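Local coordinates for protein LigF (Sphingobium sp. SYK-6, PDB 4XT0) that cleaves beta-aryl ether bonds of lignin stereospecifically, as a glutathione-dependent beta-etherase of the GST superfamily, at residues L182-L188 against W229-I233. Residues are numbered along the deposited sequence; the frame is centred on the assembly and turned at random.
Sequences LSKQDYL and WLDRI
Arg232 reaches from helix 224-235 to the loop and divides its guanidinium between Asp186 and a water. NH1 donates to the backbone oxygen of Asp186, and although NH1 and O are only 2.8 Å apart, the N-H is turned well off the line (124°), which makes the bond weak. The same NH1 gives a second hydrogen bond to the water, which lies in the guanidinium plane 3.0 Å from NH1 and itself donates to Leu182 O, where the helix 161-182 ends. The Asp186 carboxylate is stacked over one guanidinium face, the two planes 20° apart; at 3.4 Å from OD1 to NH2 this salt bridge is charge attraction alone, with no N-H aimed at the oxygen. With chi1 and chi2 both anti the chain runs out straight and lays CD over a face of the Tyr187 ring, 4.0 Å from its centroid, in a CH-pi contact; the bend at chi3 then swings the guanidinium to Asp186. Replacing Arg232 with an alanine would probably leave the Asp186 carboxylate without its countercharge, and the Asp186 carbonyl and the water without their shared donor. All this belongs to the all-helical C-terminal domain of the GST fold, where the loop leading from helix 161-182 to helix 195-204 packs on helix 224-235. Deeper in, Trp229 is sandwiched: Leu182 CD1 sits over its five-membered ring, 3.6 Å from the centroid, and Ile233 CD1 of its own helix lies against the opposite face, toward the rim. Its indole NE1 is satisfied by Asp197 OD1 on helix 195-204, an oxygen that also accepts from Leu188 N. Within the loop, Gln185 NE2 donates to Tyr187 O at 2.8 Å, in the carbonyl plane and fairly straight at 159°.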
loop_
_atom_site.group_PDB
_atom_site.type_symbol
_atom_site.label_atom_id
_atom_site.label_comp_id
_atom_site.label_asym_id
_atom_site.label_seq_id
_atom_site.Cartn_x
_atom_site.Cartn_y
_atom_site.Cartn_z
ATOM N N LEU A 182 -8.988 -15.421 -11.564
ATOM C CA LEU A 182 -8.534 -16.815 -11.457
ATOM C C LEU A 182 -9.512 -17.818 -12.058
ATOM O O LEU A 182 -9.157 -18.971 -12.299
ATOM C CB LEU A 182 -8.254 -17.164 -9.989
ATOM C CG LEU A 182 -7.057 -16.370 -9.452
ATOM C CD1 LEU A 182 -6.921 -16.499 -7.930
ATOM C CD2 LEU A 182 -5.777 -16.825 -10.148
ATOM N N SER A 183 -10.735 -17.371 -12.316
ATOM C CA SER A 183 -11.700 -18.179 -13.042
ATOM C C SER A 183 -11.385 -18.206 -14.538
ATOM O O SER A 183 -12.050 -18.903 -15.291
ATOM C CB SER A 183 -13.121 -17.651 -12.827
ATOM O OG SER A 183 -13.289 -16.381 -13.452
ATOM N N LYS A 184 -10.375 -17.453 -14.965
ATOM C CA LYS A 184 -10.064 -17.343 -16.390
ATOM C C LYS A 184 -8.618 -17.694 -16.728
ATOM O O LYS A 184 -8.284 -17.884 -17.890
ATOM C CB LYS A 184 -10.377 -15.927 -16.883
ATOM C CG LYS A 184 -11.857 -15.622 -16.926
ATOM C CD LYS A 184 -12.142 -14.153 -16.682
ATOM C CE LYS A 184 -13.638 -13.932 -16.481
ATOM N NZ LYS A 184 -13.943 -12.631 -15.821
ATOM N N GLN A 185 -7.754 -17.761 -15.722
ATOM C CA GLN A 185 -6.342 -18.045 -15.967
ATOM C C GLN A 185 -5.710 -18.634 -14.709
ATOM O O GLN A 185 -6.299 -18.541 -13.633
ATOM C CB GLN A 185 -5.596 -16.771 -16.422
ATOM C CG GLN A 185 -5.634 -15.606 -15.443
ATOM C CD GLN A 185 -5.063 -14.319 -16.036
ATOM O OE1 GLN A 185 -5.484 -13.878 -17.102
ATOM N NE2 GLN A 185 -4.113 -13.706 -15.334
ATOM N N ASP A 186 -4.527 -19.236 -14.848
ATOM C CA ASP A 186 -3.917 -20.028 -13.775
ATOM C C ASP A 186 -3.287 -19.179 -12.675
ATOM O O ASP A 186 -3.240 -19.594 -11.521
ATOM C CB ASP A 186 -2.845 -20.974 -14.328
ATOM C CG ASP A 186 -3.431 -22.196 -15.039
ATOM O OD1 ASP A 186 -4.660 -22.422 -14.963
ATOM O OD2 ASP A 186 -2.641 -22.932 -15.676
ATOM N N TYR A 187 -2.792 -18.003 -13.033
ATOM C CA TYR A 187 -2.110 -17.146 -12.066
ATOM C C TYR A 187 -2.575 -15.711 -12.242
ATOM O O TYR A 187 -3.167 -15.376 -13.264
ATOM C CB TYR A 187 -0.584 -17.251 -12.226
ATOM C CG TYR A 187 -0.022 -18.630 -11.899
ATOM C CD1 TYR A 187 0.115 -19.046 -10.580
ATOM C CD2 TYR A 187 0.386 -19.500 -12.904
ATOM C CE1 TYR A 187 0.629 -20.286 -10.267
ATOM C CE2 TYR A 187 0.907 -20.764 -12.594
ATOM C CZ TYR A 187 1.029 -21.143 -11.271
ATOM O OH TYR A 187 1.539 -22.381 -10.930
ATOM N N LEU A 188 -2.294 -14.847 -11.268
ATOM C CA LEU A 188 -2.910 -13.520 -11.289
ATOM C C LEU A 188 -2.445 -12.670 -12.490
ATOM O O LEU A 188 -3.256 -11.958 -13.082
ATOM C CB LEU A 188 -2.658 -12.796 -9.965
ATOM C CG LEU A 188 -3.446 -13.442 -8.816
ATOM C CD1 LEU A 188 -3.014 -12.904 -7.457
ATOM C CD2 LEU A 188 -4.953 -13.267 -9.014
ATOM N N TRP A 229 -6.529 -22.302 -7.917
ATOM C CA TRP A 229 -5.304 -21.527 -7.733
ATOM C C TRP A 229 -4.652 -21.847 -6.379
ATOM O O TRP A 229 -3.443 -22.097 -6.306
ATOM C CB TRP A 229 -5.634 -20.037 -7.876
ATOM C CG TRP A 229 -4.573 -19.020 -7.501
ATOM C CD1 TRP A 229 -3.541 -18.568 -8.287
ATOM C CD2 TRP A 229 -4.508 -18.265 -6.278
ATOM N NE1 TRP A 229 -2.828 -17.601 -7.614
ATOM C CE2 TRP A 229 -3.397 -17.394 -6.392
ATOM C CE3 TRP A 229 -5.271 -18.248 -5.107
ATOM C CZ2 TRP A 229 -3.028 -16.519 -5.357
ATOM C CZ3 TRP A 229 -4.905 -17.368 -4.085
ATOM C CH2 TRP A 229 -3.794 -16.516 -4.223
ATOM N N LEU A 230 -5.452 -21.870 -5.314
ATOM C CA LEU A 230 -4.946 -22.262 -3.995
ATOM C C LEU A 230 -4.309 -23.658 -4.016
ATOM O O LEU A 230 -3.234 -23.863 -3.452
ATOM C CB LEU A 230 -6.065 -22.222 -2.953
ATOM C CG LEU A 230 -6.509 -20.856 -2.416
ATOM C CD1 LEU A 230 -7.782 -21.017 -1.577
ATOM C CD2 LEU A 230 -5.400 -20.190 -1.587
ATOM N N ASP A 231 -4.985 -24.607 -4.663
ATOM C CA ASP A 231 -4.470 -25.967 -4.833
ATOM C C ASP A 231 -3.169 -25.991 -5.629
ATOM O O ASP A 231 -2.221 -26.687 -5.268
ATOM C CB ASP A 231 -5.502 -26.839 -5.540
ATOM C CG ASP A 231 -6.638 -27.269 -4.623
ATOM O OD1 ASP A 231 -6.595 -26.962 -3.412
ATOM O OD2 ASP A 231 -7.573 -27.922 -5.121
ATOM N N ARG A 232 -3.159 -25.235 -6.726
ATOM C CA ARG A 232 -2.027 -25.112 -7.636
ATOM C C ARG A 232 -0.763 -24.643 -6.894
ATOM O O ARG A 232 0.310 -25.248 -6.995
ATOM C CB ARG A 232 -2.422 -24.132 -8.763
ATOM C CG ARG A 232 -1.373 -23.757 -9.789
ATOM C CD ARG A 232 -2.011 -22.948 -10.952
ATOM N NE ARG A 232 -3.175 -23.647 -11.510
ATOM C CZ ARG A 232 -4.424 -23.177 -11.498
ATOM N NH1 ARG A 232 -4.692 -21.976 -10.998
ATOM N NH2 ARG A 232 -5.411 -23.904 -12.010
ATOM N N ILE A 233 -0.893 -23.573 -6.129
ATOM C CA ILE A 233 0.260 -23.038 -5.420
ATOM C C ILE A 233 0.703 -24.013 -4.327
ATOM O O ILE A 233 1.899 -24.253 -4.145
ATOM C CB ILE A 233 -0.054 -21.652 -4.837
ATOM C CG1 ILE A 233 -0.386 -20.702 -5.988
ATOM C CG2 ILE A 233 1.120 -21.132 -4.034
ATOM C CD1 ILE A 233 -0.788 -19.338 -5.546
HETATM O O HOH W 1 -7.448 -20.718 -11.275
#